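Local coordinates for periplasmic cell division protein (SufI) (Aquifex aeolicus, PDB 6SYY) that probably works as a laccase-like multicopper oxidase, using four bound copper ions to oxidise its substrates and pass the electrons to oxygen, at residues 221-226 and 404-409; 292-297 and 480-485; 80-85 and 206-211; 429-434 and 439-444. One frame throughout, in Å; residues are numbered along the deposited sequence.

Interaction 1 (221-226 and 404-409); sequences MGHMGF and RMVFTI
The imidazole of His223 lies with one face against the backbone carbonyl of Met405. The carbonyl carbon is 4.0 Å above the ring plane, over the ring centre, and Met405 O comes closer still, 2.9 Å from His223 NE2. This is no hydrogen bond: the oxygen stands over the ring face, where neither ring nitrogen can bond to it at a good angle. With CG beside its backbone N (chi1 -51°), His223 sends the ring outward from a type II' turn, Met221 to Met224, and the Met405 side chain crosses it at about a right angle, CB 4.0 Å from His223 CD2. Two residues on from Met405, Phe407 brings an edge to the loop, its CE2 3.6 Å from His223 O, and packs its ring on the copper ligands His451 and His514. His223 O also has a weak hydrogen bond to His514 NE2, so the loop itself supplies a second-shell oxygen to that copper site. An alanine at His223 would lose the ring and is likely to open a gap beside Met405 O. The 221-226 loop, between strands 200-208 and 230-233, meets the residues leading into edge strand 407-409 and its first residue, beside strand 394-402.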
# COMPACT_ATOMS: atom_id res chain seq x y z
N MET A 221 18.61 -3.70 10.53
CA MET A 221 19.97 -3.25 10.82
C MET A 221 20.00 -1.73 10.82
O MET A 221 19.88 -1.10 9.77
CB MET A 221 20.95 -3.83 9.81
CG MET A 221 21.17 -5.33 9.93
SD MET A 221 21.92 -5.81 11.49
CE MET A 221 22.07 -7.58 11.25
N GLY A 222 20.16 -1.14 12.01
CA GLY A 222 20.25 0.30 12.15
C GLY A 222 19.04 1.09 11.68
O GLY A 222 17.94 0.94 12.22
N HIS A 223 19.25 1.94 10.68
CA HIS A 223 18.19 2.76 10.11
C HIS A 223 18.03 2.51 8.62
O HIS A 223 17.55 3.37 7.88
CB HIS A 223 18.47 4.24 10.39
CG HIS A 223 18.76 4.53 11.83
ND1 HIS A 223 17.79 4.96 12.71
CD2 HIS A 223 19.91 4.44 12.54
CE1 HIS A 223 18.33 5.13 13.91
NE2 HIS A 223 19.62 4.82 13.83
N MET A 224 18.40 1.31 8.16
CA MET A 224 18.30 0.94 6.76
C MET A 224 16.98 0.28 6.41
O MET A 224 16.75 -0.03 5.24
CB MET A 224 19.45 -0.00 6.39
CG MET A 224 20.83 0.62 6.51
SD MET A 224 22.13 -0.47 5.89
CE MET A 224 22.07 -1.79 7.09
N GLY A 225 16.09 0.08 7.38
CA GLY A 225 14.88 -0.68 7.13
C GLY A 225 15.17 -2.17 7.10
O GLY A 225 16.33 -2.58 7.07
N PHE A 226 14.12 -2.98 7.11
CA PHE A 226 14.30 -4.43 7.07
C PHE A 226 14.24 -4.93 5.64
O PHE A 226 13.40 -4.49 4.84
CB PHE A 226 13.23 -5.14 7.90
CG PHE A 226 13.30 -6.64 7.79
CD1 PHE A 226 14.08 -7.38 8.66
CD2 PHE A 226 12.59 -7.30 6.80
CE1 PHE A 226 14.16 -8.75 8.54
CE2 PHE A 226 12.68 -8.67 6.68
CZ PHE A 226 13.45 -9.40 7.55
N ARG A 404 22.46 12.71 12.47
CA ARG A 404 23.28 11.70 13.16
C ARG A 404 22.58 10.34 13.14
O ARG A 404 22.21 9.77 14.17
CB ARG A 404 23.60 12.15 14.59
CG ARG A 404 24.88 11.57 15.16
CD ARG A 404 25.21 12.17 16.52
NE ARG A 404 24.22 11.82 17.53
CZ ARG A 404 24.25 12.25 18.79
NH1 ARG A 404 25.22 13.07 19.20
NH2 ARG A 404 23.31 11.87 19.65
N MET A 405 22.41 9.82 11.92
CA MET A 405 21.77 8.52 11.68
C MET A 405 20.32 8.49 12.16
O MET A 405 19.83 7.45 12.62
CB MET A 405 22.56 7.37 12.32
CG MET A 405 23.95 7.15 11.75
SD MET A 405 24.63 5.57 12.28
CE MET A 405 24.28 5.60 14.04
N VAL A 406 19.62 9.62 12.08
CA VAL A 406 18.19 9.69 12.38
C VAL A 406 17.55 10.55 11.31
O VAL A 406 17.90 11.72 11.16
CB VAL A 406 17.91 10.27 13.77
CG1 VAL A 406 16.41 10.33 14.02
CG2 VAL A 406 18.60 9.46 14.86
N PHE A 407 16.60 9.98 10.56
CA PHE A 407 15.98 10.70 9.46
C PHE A 407 14.99 11.74 9.98
O PHE A 407 14.22 11.47 10.90
CB PHE A 407 15.27 9.74 8.51
CG PHE A 407 16.20 8.91 7.68
CD1 PHE A 407 17.11 9.52 6.83
CD2 PHE A 407 16.14 7.53 7.72
CE1 PHE A 407 17.97 8.76 6.06
CE2 PHE A 407 17.00 6.76 6.95
CZ PHE A 407 17.91 7.38 6.12
N THR A 408 15.02 12.93 9.38
CA THR A 408 14.22 14.06 9.84
C THR A 408 13.28 14.54 8.74
O THR A 408 13.52 14.34 7.55
CB THR A 408 15.10 15.23 10.28
OG1 THR A 408 15.85 15.73 9.16
CG2 THR A 408 16.06 14.80 11.38
N ILE A 409 12.22 15.21 9.18
CA ILE A 409 11.28 15.90 8.31
C ILE A 409 11.27 17.35 8.78
O ILE A 409 10.78 17.64 9.88
CB ILE A 409 9.88 15.28 8.36
CG1 ILE A 409 9.91 13.83 7.91
CG2 ILE A 409 8.92 16.08 7.51
CD1 ILE A 409 8.60 13.09 8.11

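Interaction 2 (292-297 and 480-485); sequences EILVAP and TVIVAP
Ala296 and Ile482 bring the two backbones nearest, their CA atoms 6.8 Å apart, yet no hydrogen bond joins the segments. Strands 293-295 and 480-483 belong to different sheets and run across each other rather than side by side, and the contact is made mainly by side chains. Ile482 is the central piece. Its CG1 stands beside the backbone N (chi1 -63°) and the chain continues extended, which carries it into the angle between Leu294 and Ala296. Ile482 CG1 rests 3.6 Å from Ala296 CB. One bond further out, Ile482 CD1 lies 3.8 Å from Leu294 CG and equally far from Leu294 CD2, touching the fork of the leucine and one branch.

The two segments are matching pieces of two cupredoxin-type domains of the multicopper oxidase fold, each a strand running into Val-Ala-Pro. In both, the alanine N-H is bound by a glutamate three residues on (Glu299 for Ala296, Glu487 for Ala484), and an asparagine amide, Asn254 or Asn445, takes the valine carbonyl. Leu294 and Ile482 hold equivalent places in the two segments, but Ala296 also meets Ile482, not its counterpart Ala484, so the contact is not symmetrical.

At the far end Thr480 CG2 approaches Pro297 O at 3.7 Å, a methyl against a carbonyl. Thr480 also packs on the copper ligand His454, and its backbone N is hydrogen-bonded to Glu280 OE1.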
# COMPACT_ATOMS: atom_id res chain seq x y z
N GLU A 292 7.66 -2.32 -17.40
CA GLU A 292 8.11 -2.47 -16.03
C GLU A 292 7.40 -1.45 -15.15
O GLU A 292 6.93 -0.42 -15.64
CB GLU A 292 9.63 -2.31 -15.90
CG GLU A 292 10.15 -0.94 -16.30
CD GLU A 292 11.56 -0.69 -15.80
OE1 GLU A 292 11.71 -0.01 -14.77
OE2 GLU A 292 12.51 -1.19 -16.43
N ILE A 293 7.33 -1.75 -13.86
CA ILE A 293 6.75 -0.85 -12.87
C ILE A 293 7.60 -0.87 -11.61
O ILE A 293 8.09 -1.93 -11.19
CB ILE A 293 5.29 -1.21 -12.54
CG1 ILE A 293 5.17 -2.67 -12.12
CG2 ILE A 293 4.37 -0.89 -13.71
CD1 ILE A 293 3.83 -3.01 -11.51
N LEU A 294 7.78 0.30 -11.02
CA LEU A 294 8.48 0.46 -9.75
C LEU A 294 7.43 0.67 -8.67
O LEU A 294 6.58 1.57 -8.79
CB LEU A 294 9.44 1.65 -9.82
CG LEU A 294 10.43 1.89 -8.69
CD1 LEU A 294 11.41 0.74 -8.59
CD2 LEU A 294 11.17 3.20 -8.94
N VAL A 295 7.46 -0.16 -7.64
CA VAL A 295 6.46 -0.11 -6.58
C VAL A 295 7.16 -0.16 -5.23
O VAL A 295 7.87 -1.12 -4.92
CB VAL A 295 5.42 -1.24 -6.72
CG1 VAL A 295 6.10 -2.56 -7.08
CG2 VAL A 295 4.58 -1.37 -5.46
N ALA A 296 6.97 0.87 -4.45
CA ALA A 296 7.56 1.00 -3.13
C ALA A 296 6.58 0.53 -2.06
O ALA A 296 5.39 0.36 -2.33
CB ALA A 296 7.95 2.46 -2.87
N PRO A 297 7.06 0.29 -0.84
CA PRO A 297 6.14 -0.01 0.26
C PRO A 297 5.07 1.05 0.40
O PRO A 297 5.36 2.25 0.40
CB PRO A 297 7.07 -0.05 1.48
CG PRO A 297 8.38 -0.46 0.93
CD PRO A 297 8.47 0.10 -0.45
N THR A 480 1.20 7.62 -1.95
CA THR A 480 2.59 7.33 -1.60
C THR A 480 3.46 7.58 -2.82
O THR A 480 3.28 6.93 -3.85
CB THR A 480 2.74 5.87 -1.13
OG1 THR A 480 1.82 5.59 -0.07
CG2 THR A 480 4.16 5.62 -0.65
N VAL A 481 4.42 8.51 -2.71
CA VAL A 481 5.28 8.88 -3.83
C VAL A 481 6.72 8.53 -3.50
O VAL A 481 7.21 8.84 -2.40
CB VAL A 481 5.13 10.37 -4.21
CG1 VAL A 481 5.46 11.28 -3.03
CG2 VAL A 481 6.01 10.70 -5.42
N ILE A 482 7.40 7.88 -4.44
CA ILE A 482 8.81 7.56 -4.28
C ILE A 482 9.63 8.83 -4.43
O ILE A 482 9.45 9.59 -5.40
CB ILE A 482 9.25 6.52 -5.32
CG1 ILE A 482 8.51 5.19 -5.12
CG2 ILE A 482 10.76 6.31 -5.28
CD1 ILE A 482 8.83 4.16 -6.17
N VAL A 483 10.53 9.07 -3.49
CA VAL A 483 11.44 10.21 -3.54
C VAL A 483 12.86 9.65 -3.47
O VAL A 483 13.32 9.26 -2.40
CB VAL A 483 11.18 11.22 -2.42
CG1 VAL A 483 12.09 12.43 -2.58
CG2 VAL A 483 9.72 11.64 -2.42
N ALA A 484 13.55 9.63 -4.62
CA ALA A 484 14.86 9.01 -4.72
C ALA A 484 15.92 9.86 -4.02
O ALA A 484 15.68 11.04 -3.74
CB ALA A 484 15.23 8.81 -6.19
N PRO A 485 17.08 9.29 -3.72
CA PRO A 485 18.16 10.08 -3.11
C PRO A 485 18.47 11.32 -3.94
O PRO A 485 18.58 11.25 -5.17
CB PRO A 485 19.34 9.11 -3.08
CG PRO A 485 18.72 7.78 -3.00
CD PRO A 485 17.46 7.86 -3.82

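Interaction 3 (80-85 and 206-211); sequences TDMLVY and QDKTFD
Met82 and Lys208 reach toward each other tip to tip, the methyl CE of the methionine 3.4 Å from the NZ of the lysine. Both chains leave the backbone the same way, with CG beside the backbone N and anti to the carbonyl carbon, and they differ further out. Lys208 runs on fully extended past CG, spending its whole length to cross the gap. Met82 is straight through chi2 and then bends at chi3 (66°), and that bend turns the methyl, rather than the sulfur, to the ammonium end; Met82 SD stays 4.7 Å from Lys208 NZ. No bond is formed here: an apolar methyl simply abuts a nitrogen that is probably charged.

Strand 80-86 belongs to the first cupredoxin-type domain, where it pairs with strand 63-72, and strand 200-208 belongs to the second, paired with 230-233 and 247-254, so the contact bridges two domains of the multicopper oxidase fold. Leu232, Leu235 and Tyr171 also pack against the Lys208 side chain.

The second touch is looser. The ring end of Phe210 comes nearer to strand 80-86 than the start of its side chain does, and offers an edge to Thr80: CE1 of Phe210 is 4.2 Å from Thr80 OG1, which lies near the ring plane. That hydroxyl is already used, hydrogen-bonded to Gly214 O, while Leu216 and Leu232 pack on Phe210.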
# COMPACT_ATOMS: atom_id res chain seq x y z
N THR A 80 4.71 -21.32 11.67
CA THR A 80 5.31 -20.00 11.86
C THR A 80 4.41 -19.18 12.76
O THR A 80 3.23 -18.97 12.44
CB THR A 80 5.51 -19.30 10.52
OG1 THR A 80 6.31 -20.12 9.67
CG2 THR A 80 6.21 -17.96 10.73
N ASP A 81 4.95 -18.72 13.89
CA ASP A 81 4.21 -17.85 14.78
C ASP A 81 4.01 -16.50 14.11
O ASP A 81 4.98 -15.83 13.77
CB ASP A 81 4.94 -17.69 16.11
CG ASP A 81 4.95 -18.97 16.94
OD1 ASP A 81 4.40 -19.99 16.47
OD2 ASP A 81 5.50 -18.95 18.06
N MET A 82 2.75 -16.12 13.91
CA MET A 82 2.44 -14.88 13.20
C MET A 82 1.21 -14.23 13.79
O MET A 82 0.41 -14.86 14.50
CB MET A 82 2.23 -15.13 11.70
CG MET A 82 3.48 -15.51 10.95
SD MET A 82 3.18 -15.63 9.18
CE MET A 82 2.81 -13.92 8.80
N LEU A 83 1.06 -12.94 13.49
CA LEU A 83 -0.15 -12.19 13.80
C LEU A 83 -1.08 -12.19 12.60
O LEU A 83 -0.64 -12.17 11.45
CB LEU A 83 0.21 -10.75 14.18
CG LEU A 83 0.91 -10.49 15.53
CD1 LEU A 83 1.57 -9.12 15.54
CD2 LEU A 83 -0.08 -10.60 16.67
N VAL A 84 -2.39 -12.24 12.87
CA VAL A 84 -3.39 -12.17 11.81
C VAL A 84 -4.51 -11.26 12.27
O VAL A 84 -4.80 -11.15 13.46
CB VAL A 84 -3.96 -13.55 11.41
CG1 VAL A 84 -2.87 -14.43 10.82
CG2 VAL A 84 -4.61 -14.24 12.60
N TYR A 85 -5.13 -10.59 11.30
CA TYR A 85 -6.42 -9.96 11.51
C TYR A 85 -7.50 -11.00 11.25
O TYR A 85 -7.55 -11.58 10.16
CB TYR A 85 -6.60 -8.76 10.58
CG TYR A 85 -5.82 -7.52 10.97
CD1 TYR A 85 -5.91 -6.99 12.26
CD2 TYR A 85 -5.01 -6.86 10.05
CE1 TYR A 85 -5.20 -5.85 12.62
CE2 TYR A 85 -4.30 -5.72 10.40
CZ TYR A 85 -4.40 -5.22 11.68
OH TYR A 85 -3.69 -4.09 12.02
N GLN A 206 5.78 -9.39 -0.41
CA GLN A 206 6.46 -9.16 0.84
C GLN A 206 7.75 -9.97 0.85
O GLN A 206 7.80 -11.07 0.31
CB GLN A 206 5.59 -9.56 2.04
CG GLN A 206 4.25 -8.87 2.11
CD GLN A 206 3.47 -9.29 3.34
OE1 GLN A 206 3.28 -8.51 4.27
NE2 GLN A 206 3.02 -10.54 3.35
N ASP A 207 8.79 -9.42 1.48
CA ASP A 207 10.01 -10.16 1.71
C ASP A 207 10.14 -10.44 3.20
O ASP A 207 9.86 -9.57 4.03
CB ASP A 207 11.25 -9.43 1.18
CG ASP A 207 11.41 -8.04 1.77
OD1 ASP A 207 10.40 -7.41 2.12
OD2 ASP A 207 12.57 -7.59 1.88
N LYS A 208 10.52 -11.68 3.53
CA LYS A 208 10.65 -12.11 4.91
C LYS A 208 11.84 -13.05 5.04
O LYS A 208 12.35 -13.59 4.05
CB LYS A 208 9.36 -12.79 5.41
CG LYS A 208 8.18 -11.83 5.52
CD LYS A 208 6.95 -12.42 6.21
CE LYS A 208 5.87 -11.34 6.32
NZ LYS A 208 4.55 -11.88 6.75
N THR A 209 12.28 -13.25 6.28
CA THR A 209 13.42 -14.10 6.59
C THR A 209 13.00 -15.14 7.62
O THR A 209 12.38 -14.80 8.63
CB THR A 209 14.59 -13.27 7.13
OG1 THR A 209 14.98 -12.31 6.14
CG2 THR A 209 15.77 -14.16 7.46
N PHE A 210 13.34 -16.40 7.36
CA PHE A 210 12.97 -17.53 8.21
C PHE A 210 14.22 -18.20 8.76
O PHE A 210 15.22 -18.33 8.05
CB PHE A 210 12.16 -18.56 7.44
CG PHE A 210 10.88 -18.03 6.86
CD1 PHE A 210 9.69 -18.18 7.55
CD2 PHE A 210 10.87 -17.39 5.64
CE1 PHE A 210 8.51 -17.70 7.03
CE2 PHE A 210 9.70 -16.90 5.11
CZ PHE A 210 8.51 -17.06 5.81
N ASP A 211 14.15 -18.63 10.02
CA ASP A 211 15.23 -19.42 10.60
C ASP A 211 15.04 -20.89 10.22
O ASP A 211 14.18 -21.24 9.41
CB ASP A 211 15.30 -19.21 12.12
CG ASP A 211 14.08 -19.76 12.84
OD1 ASP A 211 13.06 -20.05 12.18
OD2 ASP A 211 14.14 -19.89 14.08

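Interaction 4 (429-434 and 439-444); sequences VLFEQN and VIIEYV
Two facing sheets of a cupredoxin-type beta sandwich, the C-terminal domain of this multicopper oxidase, meet here through Gln433 and Phe431 on one side and Val439 and Ile441 on the other. Strand 432-433 edges one sheet beside strand 520-525; strand 437-445 lies in the other, between 394-402 and 488-495. Although only four residues separate the segments, they share no hydrogen bond and do not form a hairpin: the chain steps from sheet to sheet.

Gln433 and Val439 come from opposite directions. The glutamine is bent at chi2 (-66°), which lays its amide flat across the path of the valine, and Val439 CG2 sits over the amide face, 3.5 Å from Gln433 CD and almost directly above it. The aliphatic part joins in as well, Gln433 CG being 3.8 Å from Val439 CG2. A glycine at Gln433 would probably leave Val439 CG2 without this cover and open a gap between the sheets, also taking away the CG that lies in plane at the edge of the Phe431 ring.

Phe431, whose ring lies nearly parallel to that of Tyr523, reaches across more lightly, CZ to Ile441 CD1 at 4.4 Å on an oblique approach. Along its own strand Ile441 lays its CG2 over one face of the Tyr443 ring, 3.9 Å above the plane and displaced toward the rim.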
# COMPACT_ATOMS: atom_id res chain seq x y z
N VAL A 429 1.57 20.26 15.15
CA VAL A 429 1.46 19.97 13.73
C VAL A 429 2.61 20.65 13.02
O VAL A 429 3.03 21.75 13.40
CB VAL A 429 0.10 20.43 13.14
CG1 VAL A 429 -1.04 19.65 13.77
CG2 VAL A 429 -0.09 21.93 13.33
N LEU A 430 3.14 19.99 11.99
CA LEU A 430 4.21 20.60 11.21
C LEU A 430 3.71 21.83 10.46
O LEU A 430 4.40 22.85 10.40
CB LEU A 430 4.79 19.59 10.23
CG LEU A 430 6.03 20.08 9.47
CD1 LEU A 430 7.18 20.31 10.44
CD2 LEU A 430 6.43 19.11 8.36
N PHE A 431 2.51 21.75 9.90
CA PHE A 431 1.89 22.87 9.22
C PHE A 431 0.39 22.70 9.31
O PHE A 431 -0.12 21.61 9.60
CB PHE A 431 2.35 22.99 7.76
CG PHE A 431 1.95 21.82 6.91
CD1 PHE A 431 2.78 20.71 6.80
CD2 PHE A 431 0.76 21.83 6.20
CE1 PHE A 431 2.42 19.63 6.02
CE2 PHE A 431 0.39 20.75 5.42
CZ PHE A 431 1.23 19.65 5.33
N GLU A 432 -0.33 23.79 9.05
CA GLU A 432 -1.77 23.84 9.18
C GLU A 432 -2.36 24.46 7.92
O GLU A 432 -1.79 25.40 7.36
CB GLU A 432 -2.19 24.63 10.42
CG GLU A 432 -3.68 24.73 10.65
CD GLU A 432 -4.00 25.43 11.96
OE1 GLU A 432 -3.09 25.55 12.80
OE2 GLU A 432 -5.16 25.86 12.14
N GLN A 433 -3.49 23.92 7.47
CA GLN A 433 -4.19 24.42 6.30
C GLN A 433 -5.67 24.60 6.62
O GLN A 433 -6.21 23.98 7.54
CB GLN A 433 -4.03 23.48 5.09
CG GLN A 433 -2.58 23.18 4.71
CD GLN A 433 -1.85 24.41 4.20
OE1 GLN A 433 -2.47 25.41 3.82
NE2 GLN A 433 -0.53 24.34 4.18
N ASN A 434 -6.33 25.45 5.84
CA ASN A 434 -7.77 25.59 5.92
C ASN A 434 -8.44 24.58 5.00
O ASN A 434 -7.87 24.19 3.98
CB ASN A 434 -8.21 27.00 5.55
CG ASN A 434 -7.91 28.01 6.63
OD1 ASN A 434 -8.01 27.70 7.81
ND2 ASN A 434 -7.53 29.22 6.23
N VAL A 439 -2.64 22.79 -1.86
CA VAL A 439 -1.27 22.89 -1.40
C VAL A 439 -0.38 22.10 -2.35
O VAL A 439 -0.70 20.97 -2.72
CB VAL A 439 -1.11 22.36 0.04
CG1 VAL A 439 0.33 22.54 0.52
CG2 VAL A 439 -2.08 23.07 0.97
N ILE A 440 0.73 22.71 -2.75
CA ILE A 440 1.81 22.00 -3.43
C ILE A 440 2.83 21.60 -2.37
O ILE A 440 3.43 22.47 -1.73
CB ILE A 440 2.45 22.85 -4.53
CG1 ILE A 440 1.44 23.17 -5.63
CG2 ILE A 440 3.67 22.14 -5.10
CD1 ILE A 440 2.00 24.02 -6.75
N ILE A 441 3.01 20.31 -2.17
CA ILE A 441 4.02 19.81 -1.26
C ILE A 441 5.27 19.49 -2.07
O ILE A 441 5.19 18.87 -3.13
CB ILE A 441 3.52 18.58 -0.48
CG1 ILE A 441 2.39 18.99 0.46
CG2 ILE A 441 4.66 17.94 0.30
CD1 ILE A 441 1.95 17.88 1.39
N GLU A 442 6.42 19.92 -1.56
CA GLU A 442 7.69 19.82 -2.25
C GLU A 442 8.63 19.00 -1.38
O GLU A 442 9.25 19.54 -0.45
CB GLU A 442 8.25 21.21 -2.54
CG GLU A 442 9.55 21.21 -3.31
CD GLU A 442 9.99 22.62 -3.66
OE1 GLU A 442 9.24 23.56 -3.31
OE2 GLU A 442 11.06 22.77 -4.28
N TYR A 443 8.71 17.71 -1.65
CA TYR A 443 9.66 16.85 -0.94
C TYR A 443 11.06 17.09 -1.49
O TYR A 443 11.28 17.03 -2.70
CB TYR A 443 9.27 15.39 -1.10
CG TYR A 443 8.01 14.99 -0.37
CD1 TYR A 443 7.92 15.08 1.01
CD2 TYR A 443 6.91 14.50 -1.07
CE1 TYR A 443 6.76 14.71 1.68
CE2 TYR A 443 5.75 14.13 -0.41
CZ TYR A 443 5.68 14.24 0.96
OH TYR A 443 4.54 13.87 1.62
N VAL A 444 12.00 17.37 -0.60
CA VAL A 444 13.40 17.56 -0.95
C VAL A 444 14.22 16.57 -0.15
O VAL A 444 14.40 16.74 1.06
CB VAL A 444 13.87 19.00 -0.69
CG1 VAL A 444 15.30 19.18 -1.16
CG2 VAL A 444 12.95 20.00 -1.38

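How the interactions relate
Interactions 1 and 2 lie nearest the copper, their centres 18 Å apart. The Phe407 side chain of interaction 1 is about 5 Å from a copper ion, in the site built by His451, Cys509 and His514; the Thr480 side chain of interaction 2 is about 6 Å from another and about 7 Å from the bound oxygen atom. Interaction 3 joins interaction 1 through Phe226 CZ, 3.6 Å from Thr209 OG1. Interaction 4 is packed to interaction 2 by Tyr443 CE2, 3.9 Å from Val481 CG1, and to interaction 1 by Leu430 CD2, 4.0 Å from Ile409 CG2. Interactions 3 and 4 lie 36 Å apart, centre to centre, on opposite sides of the chain's centre.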